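Local coordinates for beta-phosphoglucomutase (Bacteroides vulgatus, PDB 3DV9), which probably interconverts beta-glucose 1-phosphate and glucose 6-phosphate as a magnesium-dependent phosphomutase of the haloacid dehalogenase superfamily, at the magnesium ion site. Sequence-based numbering; all coordinates share one arbitrary frame.

The magnesium ion site. Residues 29, 31-33, 37, 41, 65, 189-191, 210. With MG (magnesium ion), chain B; PO4 (phosphate ion), chain C.
The DxD motif of the haloacid dehalogenase superfamily, Asp29 at the end of strand 25-29 and Asp31 in the loop after it, holds magnesium beside a phosphate. The protein side is tight. Asp29, with CG anti to the backbone N (chi1 179°), gives OD2 to the metal at 2.2 Å; the Asp31 carbonyl O, Glu65 OE2 at the tip of an extended chain, and Asn190 OD1 also bind. Asn190 ND2 donates to the syn lone pair of Glu65 OE2 (2.8 Å), nearly in the amide plane, tying two ligands together. Water 1 bonds the metal and meets Glu189 OE1 at 2.6 Å, placing Glu189 in the second shell.

The phosphate side is less settled. The ion is partly occupied, possibly from crystallisation, and its O2 lies 0.6 Å from water 2, so the two apparently alternate as metal ligands. Asp29 OD1, the expected nucleophile, stops 3.0 Å from P, nearly in line with O4 (OD1-P-O4 about 170°). The Asp31 backbone N donates to PO4 O1 (159° at H). Across from Asp29, Asp31 OD2 meets PO4 O4 at 2.9 Å, as suits a general acid/base; one of this pair may be protonated. Ser37 OG donates to the anti lone pair of Asp31 OD1 (2.5 Å), steadying the carboxylate. An alanine at Asp31 would keep the main-chain metal bond but remove the carboxylate that meets O4 and Ser37, and would probably impair acid/base catalysis.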
ATOM      1  N   ASP A  29      -1.402  -2.614  -2.420  1.00 17.79           N
ATOM      2  CA  ASP A  29      -0.257  -1.745  -2.342  1.00 18.01           C
ATOM      3  C   ASP A  29       0.986  -2.383  -3.037  1.00 18.65           C
ATOM      4  O   ASP A  29       1.082  -3.620  -3.156  1.00 17.75           O
ATOM      5  CB  ASP A  29       0.042  -1.471  -0.871  1.00 18.86           C
ATOM      6  CG  ASP A  29       1.217  -0.604  -0.691  1.00 22.47           C
ATOM      7  OD1 ASP A  29       1.241   0.472  -1.335  1.00 24.48           O
ATOM      8  OD2 ASP A  29       2.125  -1.012   0.053  1.00 25.21           O
ATOM      9  N   ASP A  31       4.902  -1.358  -2.658  1.00 17.58           N
ATOM     10  CA  ASP A  31       6.106  -1.489  -1.823  1.00 17.71           C
ATOM     11  C   ASP A  31       5.804  -2.170  -0.494  1.00 17.71           C
ATOM     12  O   ASP A  31       4.972  -1.704   0.270  1.00 18.16           O
ATOM     13  CB  ASP A  31       6.711  -0.114  -1.578  1.00 18.15           C
ATOM     14  CG  ASP A  31       7.210   0.531  -2.856  1.00 20.01           C
ATOM     15  OD1 ASP A  31       8.007  -0.076  -3.584  1.00 19.85           O
ATOM     16  OD2 ASP A  31       6.775   1.666  -3.123  1.00 22.57           O
ATOM     17  N   GLY A  32       6.538  -3.260  -0.206  1.00 16.67           N
ATOM     18  CA  GLY A  32       6.295  -4.004   1.014  1.00 17.64           C
ATOM     19  C   GLY A  32       5.115  -4.960   0.953  1.00 19.45           C
ATOM     20  O   GLY A  32       4.750  -5.558   1.970  1.00 20.39           O
ATOM     21  N   VAL A  33       4.500  -5.100  -0.235  1.00 17.51           N
ATOM     22  CA  VAL A  33       3.385  -6.063  -0.412  1.00 17.27           C
ATOM     23  C   VAL A  33       3.679  -6.937  -1.625  1.00 18.17           C
ATOM     24  O   VAL A  33       3.742  -8.175  -1.522  1.00 19.42           O
ATOM     25  CB  VAL A  33       2.027  -5.304  -0.559  1.00 17.94           C
ATOM     26  CG1 VAL A  33       0.902  -6.265  -1.036  1.00 19.66           C
ATOM     27  CG2 VAL A  33       1.670  -4.597   0.790  1.00 20.21           C
ATOM     28  N   SER A  37      10.739  -3.939  -1.351  1.00 18.05           N
ATOM     29  CA  SER A  37      11.491  -2.728  -1.723  1.00 18.38           C
ATOM     30  C   SER A  37      11.721  -1.765  -0.558  1.00 18.28           C
ATOM     31  O   SER A  37      12.479  -0.795  -0.675  1.00 19.16           O
ATOM     32  CB  SER A  37      10.677  -1.978  -2.775  1.00 17.75           C
ATOM     33  OG  SER A  37       9.366  -1.762  -2.281  1.00 18.16           O
ATOM     34  N   HIS A  41      14.102   1.643  -0.023  1.00 20.01           N
ATOM     35  CA  HIS A  41      13.445   2.962   0.061  1.00 19.81           C
ATOM     36  C   HIS A  41      13.825   3.683   1.380  1.00 20.31           C
ATOM     37  O   HIS A  41      14.181   4.850   1.382  1.00 20.14           O
ATOM     38  CB  HIS A  41      11.917   2.838   0.003  1.00 19.50           C
ATOM     39  CG  HIS A  41      11.351   2.603  -1.364  1.00 21.08           C
ATOM     40  ND1 HIS A  41      11.384   3.556  -2.364  1.00 23.57           N
ATOM     41  CD2 HIS A  41      10.649   1.560  -1.863  1.00 19.94           C
ATOM     42  CE1 HIS A  41      10.781   3.078  -3.440  1.00 22.21           C
ATOM     43  NE2 HIS A  41      10.308   1.876  -3.157  1.00 19.55           N
ATOM     44  N   GLU A  65       5.891   5.612   5.136  1.00 21.07           N
ATOM     45  CA  GLU A  65       5.645   4.767   3.963  1.00 22.25           C
ATOM     46  C   GLU A  65       4.290   5.087   3.315  1.00 23.32           C
ATOM     47  O   GLU A  65       3.264   5.079   3.977  1.00 23.30           O
ATOM     48  CB  GLU A  65       5.703   3.279   4.340  1.00 21.25           C
ATOM     49  CG  GLU A  65       5.450   2.379   3.143  1.00 21.31           C
ATOM     50  CD  GLU A  65       5.696   0.908   3.454  1.00 21.91           C
ATOM     51  OE1 GLU A  65       6.316   0.577   4.497  1.00 20.58           O
ATOM     52  OE2 GLU A  65       5.237   0.114   2.643  1.00 21.28           O
ATOM     53  N   GLU A 189      -2.628  -3.845   2.433  1.00 17.10           N
ATOM     54  CA  GLU A 189      -1.694  -2.796   2.832  1.00 17.05           C
ATOM     55  C   GLU A 189      -0.687  -3.291   3.874  1.00 17.19           C
ATOM     56  O   GLU A 189      -1.007  -4.202   4.663  1.00 18.05           O
ATOM     57  CB  GLU A 189      -2.478  -1.591   3.363  1.00 18.96           C
ATOM     58  CG  GLU A 189      -2.695  -0.583   2.240  1.00 18.12           C
ATOM     59  CD  GLU A 189      -1.400   0.257   1.915  1.00 21.01           C
ATOM     60  OE1 GLU A 189      -0.295  -0.022   2.478  1.00 19.57           O
ATOM     61  OE2 GLU A 189      -1.488   1.189   1.077  1.00 22.51           O
ATOM     62  N   ASN A 190       0.484  -2.635   3.940  1.00 17.41           N
ATOM     63  CA  ASN A 190       1.495  -3.057   4.946  1.00 17.08           C
ATOM     64  C   ASN A 190       1.960  -1.908   5.845  1.00 17.89           C
ATOM     65  O   ASN A 190       2.783  -2.144   6.723  1.00 18.43           O
ATOM     66  CB  ASN A 190       2.733  -3.654   4.254  1.00 16.89           C
ATOM     67  CG  ASN A 190       3.501  -2.598   3.468  1.00 18.85           C
ATOM     68  OD1 ASN A 190       2.907  -1.838   2.711  1.00 20.57           O
ATOM     69  ND2 ASN A 190       4.781  -2.478   3.719  1.00 20.35           N
ATOM     70  N   ALA A 191       1.451  -0.691   5.620  1.00 18.77           N
ATOM     71  CA  ALA A 191       1.955   0.480   6.350  1.00 18.95           C
ATOM     72  C   ALA A 191       0.806   1.249   7.017  1.00 18.11           C
ATOM     73  O   ALA A 191      -0.299   1.222   6.520  1.00 19.11           O
ATOM     74  CB  ALA A 191       2.683   1.393   5.406  1.00 19.29           C
ATOM     75  N   THR A 210       4.877  -6.601   6.945  1.00 18.45           N
ATOM     76  CA  THR A 210       6.054  -7.171   6.319  1.00 18.49           C
ATOM     77  C   THR A 210       7.281  -6.400   6.725  1.00 19.17           C
ATOM     78  O   THR A 210       8.369  -6.610   6.167  1.00 20.20           O
ATOM     79  CB  THR A 210       5.931  -7.088   4.778  1.00 18.48           C
ATOM     80  OG1 THR A 210       5.850  -5.704   4.399  1.00 19.49           O
ATOM     81  CG2 THR A 210       4.687  -7.851   4.279  1.00 18.08           C
TER
HETATM   82 MG    MG B 301       3.665  -0.196   1.320  1.00 15.35          MG
HETATM   83  P   PO4 C 302       3.723   2.137  -1.268  0.60 21.61           P
HETATM   84  O1  PO4 C 302       3.468   1.269  -2.483  0.60 21.89           O
HETATM   85  O2  PO4 C 302       4.018   1.300  -0.055  0.60 22.69           O
HETATM   86  O3  PO4 C 302       2.514   3.035  -0.987  0.60 23.70           O
HETATM   87  O4  PO4 C 302       4.895   3.084  -1.492  0.60 19.22           O
HETATM   88  O   HOH W   1       1.944   1.246   2.168  1.00 20.62           O
HETATM   89  O   HOH W   2       3.770   1.647   0.308  0.40 22.55           O
HETATM   90  O   HOH W   3       3.614   1.137  -3.130  0.40 15.73           O
HETATM   91  O   HOH W   4       2.218   3.576  -1.650  0.40 21.85           O